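Local coordinates for NigD-like protein (Bacteroides vulgatus ATCC 8482, PDB 3K6O) that is of unknown function but belongs to the NigD-like family, joining an N-terminal OB domain to a C-terminal beta sandwich, at residues L152-N157 and V170-D175. Sequence-based numbering, arbitrary orientation.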
loop_
_atom_site.group_PDB
_atom_site.type_symbol
_atom_site.label_atom_id
_atom_site.label_comp_id
_atom_site.label_asym_id
_atom_site.label_seq_id
_atom_site.Cartn_x
_atom_site.Cartn_y
_atom_site.Cartn_z
ATOM N N LEU A 152 10.413 -10.415 -4.736
ATOM C CA LEU A 152 10.052 -9.194 -5.476
ATOM C C LEU A 152 11.089 -8.109 -5.197
ATOM O O LEU A 152 11.847 -8.167 -4.175
ATOM C CB LEU A 152 8.666 -8.694 -5.036
ATOM C CG LEU A 152 7.527 -9.666 -5.238
ATOM C CD1 LEU A 152 6.194 -9.162 -4.614
ATOM C CD2 LEU A 152 7.365 -10.099 -6.699
ATOM N N GLU A 153 11.115 -7.088 -6.058
ATOM C CA GLU A 153 12.038 -5.986 -5.823
ATOM C C GLU A 153 11.337 -4.680 -5.993
ATOM O O GLU A 153 10.517 -4.518 -6.886
ATOM C CB GLU A 153 13.262 -6.066 -6.751
ATOM C CG GLU A 153 13.899 -7.462 -6.876
ATOM C CD GLU A 153 15.186 -7.460 -7.725
ATOM O OE1 GLU A 153 15.588 -6.351 -8.168
ATOM O OE2 GLU A 153 15.759 -8.561 -7.952
ATOM N N LEU A 154 11.653 -3.738 -5.123
ATOM C CA LEU A 154 11.167 -2.388 -5.277
ATOM C C LEU A 154 12.236 -1.616 -6.033
ATOM O O LEU A 154 13.391 -1.643 -5.652
ATOM C CB LEU A 154 10.939 -1.697 -3.939
ATOM C CG LEU A 154 9.627 -1.758 -3.166
ATOM C CD1 LEU A 154 9.860 -0.868 -1.918
ATOM C CD2 LEU A 154 8.405 -1.317 -3.975
ATOM N N ARG A 155 11.827 -0.934 -7.090
ATOM C CA ARG A 155 12.720 -0.213 -7.963
ATOM C C ARG A 155 12.250 1.243 -8.029
ATOM O O ARG A 155 11.119 1.509 -8.446
ATOM C CB ARG A 155 12.701 -0.874 -9.347
ATOM C CG ARG A 155 13.201 -2.317 -9.358
ATOM C CD ARG A 155 14.667 -2.347 -8.902
ATOM N NE ARG A 155 15.374 -3.606 -9.201
ATOM C CZ ARG A 155 16.222 -3.805 -10.204
ATOM N NH1 ARG A 155 16.524 -2.853 -11.083
ATOM N NH2 ARG A 155 16.828 -4.970 -10.295
ATOM N N TYR A 156 13.116 2.172 -7.626
ATOM C CA TYR A 156 12.814 3.605 -7.684
ATOM C C TYR A 156 13.542 4.274 -8.849
ATOM O O TYR A 156 14.710 3.990 -9.116
ATOM C CB TYR A 156 13.221 4.295 -6.369
ATOM C CG TYR A 156 12.995 5.804 -6.322
ATOM C CD1 TYR A 156 11.728 6.333 -6.383
ATOM C CD2 TYR A 156 14.073 6.699 -6.225
ATOM C CE1 TYR A 156 11.510 7.696 -6.300
ATOM C CE2 TYR A 156 13.867 8.060 -6.170
ATOM C CZ TYR A 156 12.574 8.547 -6.201
ATOM O OH TYR A 156 12.334 9.883 -6.166
ATOM N N ASN A 157 12.836 5.165 -9.539
ATOM C CA ASN A 157 13.449 5.983 -10.570
ATOM C C ASN A 157 12.950 7.413 -10.383
ATOM O O ASN A 157 11.751 7.649 -10.419
ATOM C CB ASN A 157 13.129 5.460 -11.973
ATOM C CG ASN A 157 14.134 5.922 -13.004
ATOM O OD1 ASN A 157 14.849 6.917 -12.804
ATOM N ND2 ASN A 157 14.221 5.193 -14.116
ATOM N N VAL A 170 1.923 4.237 -1.459
ATOM C CA VAL A 170 1.444 3.444 -2.565
ATOM C C VAL A 170 1.128 2.032 -2.052
ATOM O O VAL A 170 1.761 1.533 -1.081
ATOM C CB VAL A 170 2.505 3.381 -3.687
ATOM C CG1 VAL A 170 3.754 2.779 -3.129
ATOM C CG2 VAL A 170 2.035 2.536 -4.856
ATOM N N SER A 171 0.145 1.405 -2.699
ATOM C CA SER A 171 -0.229 0.028 -2.425
ATOM C C SER A 171 -0.072 -0.751 -3.709
ATOM O O SER A 171 -0.658 -0.366 -4.707
ATOM C CB SER A 171 -1.668 -0.074 -1.953
ATOM O OG SER A 171 -1.793 0.374 -0.627
ATOM N N PHE A 172 0.743 -1.817 -3.677
ATOM C CA PHE A 172 0.932 -2.707 -4.802
ATOM C C PHE A 172 0.065 -3.907 -4.628
ATOM O O PHE A 172 0.155 -4.551 -3.628
ATOM C CB PHE A 172 2.381 -3.151 -4.844
ATOM C CG PHE A 172 3.350 -2.003 -5.035
ATOM C CD1 PHE A 172 3.579 -1.497 -6.297
ATOM C CD2 PHE A 172 4.015 -1.438 -3.954
ATOM C CE1 PHE A 172 4.449 -0.456 -6.495
ATOM C CE2 PHE A 172 4.917 -0.382 -4.131
ATOM C CZ PHE A 172 5.117 0.114 -5.408
ATOM N N LYS A 173 -0.774 -4.224 -5.602
ATOM C CA LYS A 173 -1.540 -5.448 -5.555
ATOM C C LYS A 173 -0.643 -6.667 -5.654
ATOM O O LYS A 173 0.105 -6.816 -6.629
ATOM C CB LYS A 173 -2.594 -5.499 -6.667
ATOM C CG LYS A 173 -3.830 -4.666 -6.361
ATOM C CD LYS A 173 -4.985 -4.929 -7.357
ATOM C CE LYS A 173 -5.712 -6.277 -7.050
ATOM N NZ LYS A 173 -6.103 -6.362 -5.605
ATOM N N LEU A 174 -0.747 -7.554 -4.669
ATOM C CA LEU A 174 0.146 -8.728 -4.594
ATOM C C LEU A 174 -0.244 -9.875 -5.543
ATOM O O LEU A 174 0.624 -10.595 -6.073
ATOM C CB LEU A 174 0.262 -9.200 -3.164
ATOM C CG LEU A 174 1.211 -8.344 -2.285
ATOM C CD1 LEU A 174 1.122 -8.726 -0.792
ATOM C CD2 LEU A 174 2.678 -8.426 -2.751
ATOM N N ASP A 175 -1.549 -10.004 -5.759
ATOM C CA ASP A 175 -2.158 -11.022 -6.589
ATOM C C ASP A 175 -1.567 -12.374 -6.232
ATOM O O ASP A 175 -1.792 -12.827 -5.099
ATOM C CB ASP A 175 -2.032 -10.650 -8.070
ATOM C CG ASP A 175 -2.848 -9.413 -8.424
ATOM O OD1 ASP A 175 -3.887 -9.254 -7.816
ATOM O OD2 ASP A 175 -2.448 -8.598 -9.279
#
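Leu154 and Phe172 meet across the interior of the C-terminal beta sandwich, where strands 149-157 and 165-173 run on facing layers. Methyl CD2 of Leu154 comes to 3.6 Å from CE2 of the Phe172 ring and to 3.9 Å from CZ, so the methyl approaches the CE2-CZ side of the ring obliquely. CG of Phe172 is anti to its carbonyl carbon (chi1 -62°), which carries the ring across toward strand 149-157, leaning back toward Val170. CG2 of Val170, two residues earlier on the same strand, rests 4.0 Å above one ring face, displaced toward the rim. This is the tight half of the contact. The other half is sparser: Leu152 and Leu174 touch through a single methyl pair, CD1 of Leu152 to CD2 of Leu174 at 4.0 Å, just past the end of strand 165-173. All four side chains are buried and apolar. The reverse side of strand 149-157 is polar and partly exposed. There Arg155 grips Glu153 side-on in a salt bridge: NE and NH2 both donate to OE1, at 2.9 and 2.8 Å, and OE1 lies close to the guanidinium plane, while Asn139 binds OE2 of Glu153. Strand 149-157 lies between antiparallel strand 133-139 and parallel strand 186-191; Leu136 touches both Leu152 and Phe172, and Ile187 both Leu152 and Leu174. Strand 165-173 is flanked in its own layer by strands 75-93 and 117-125.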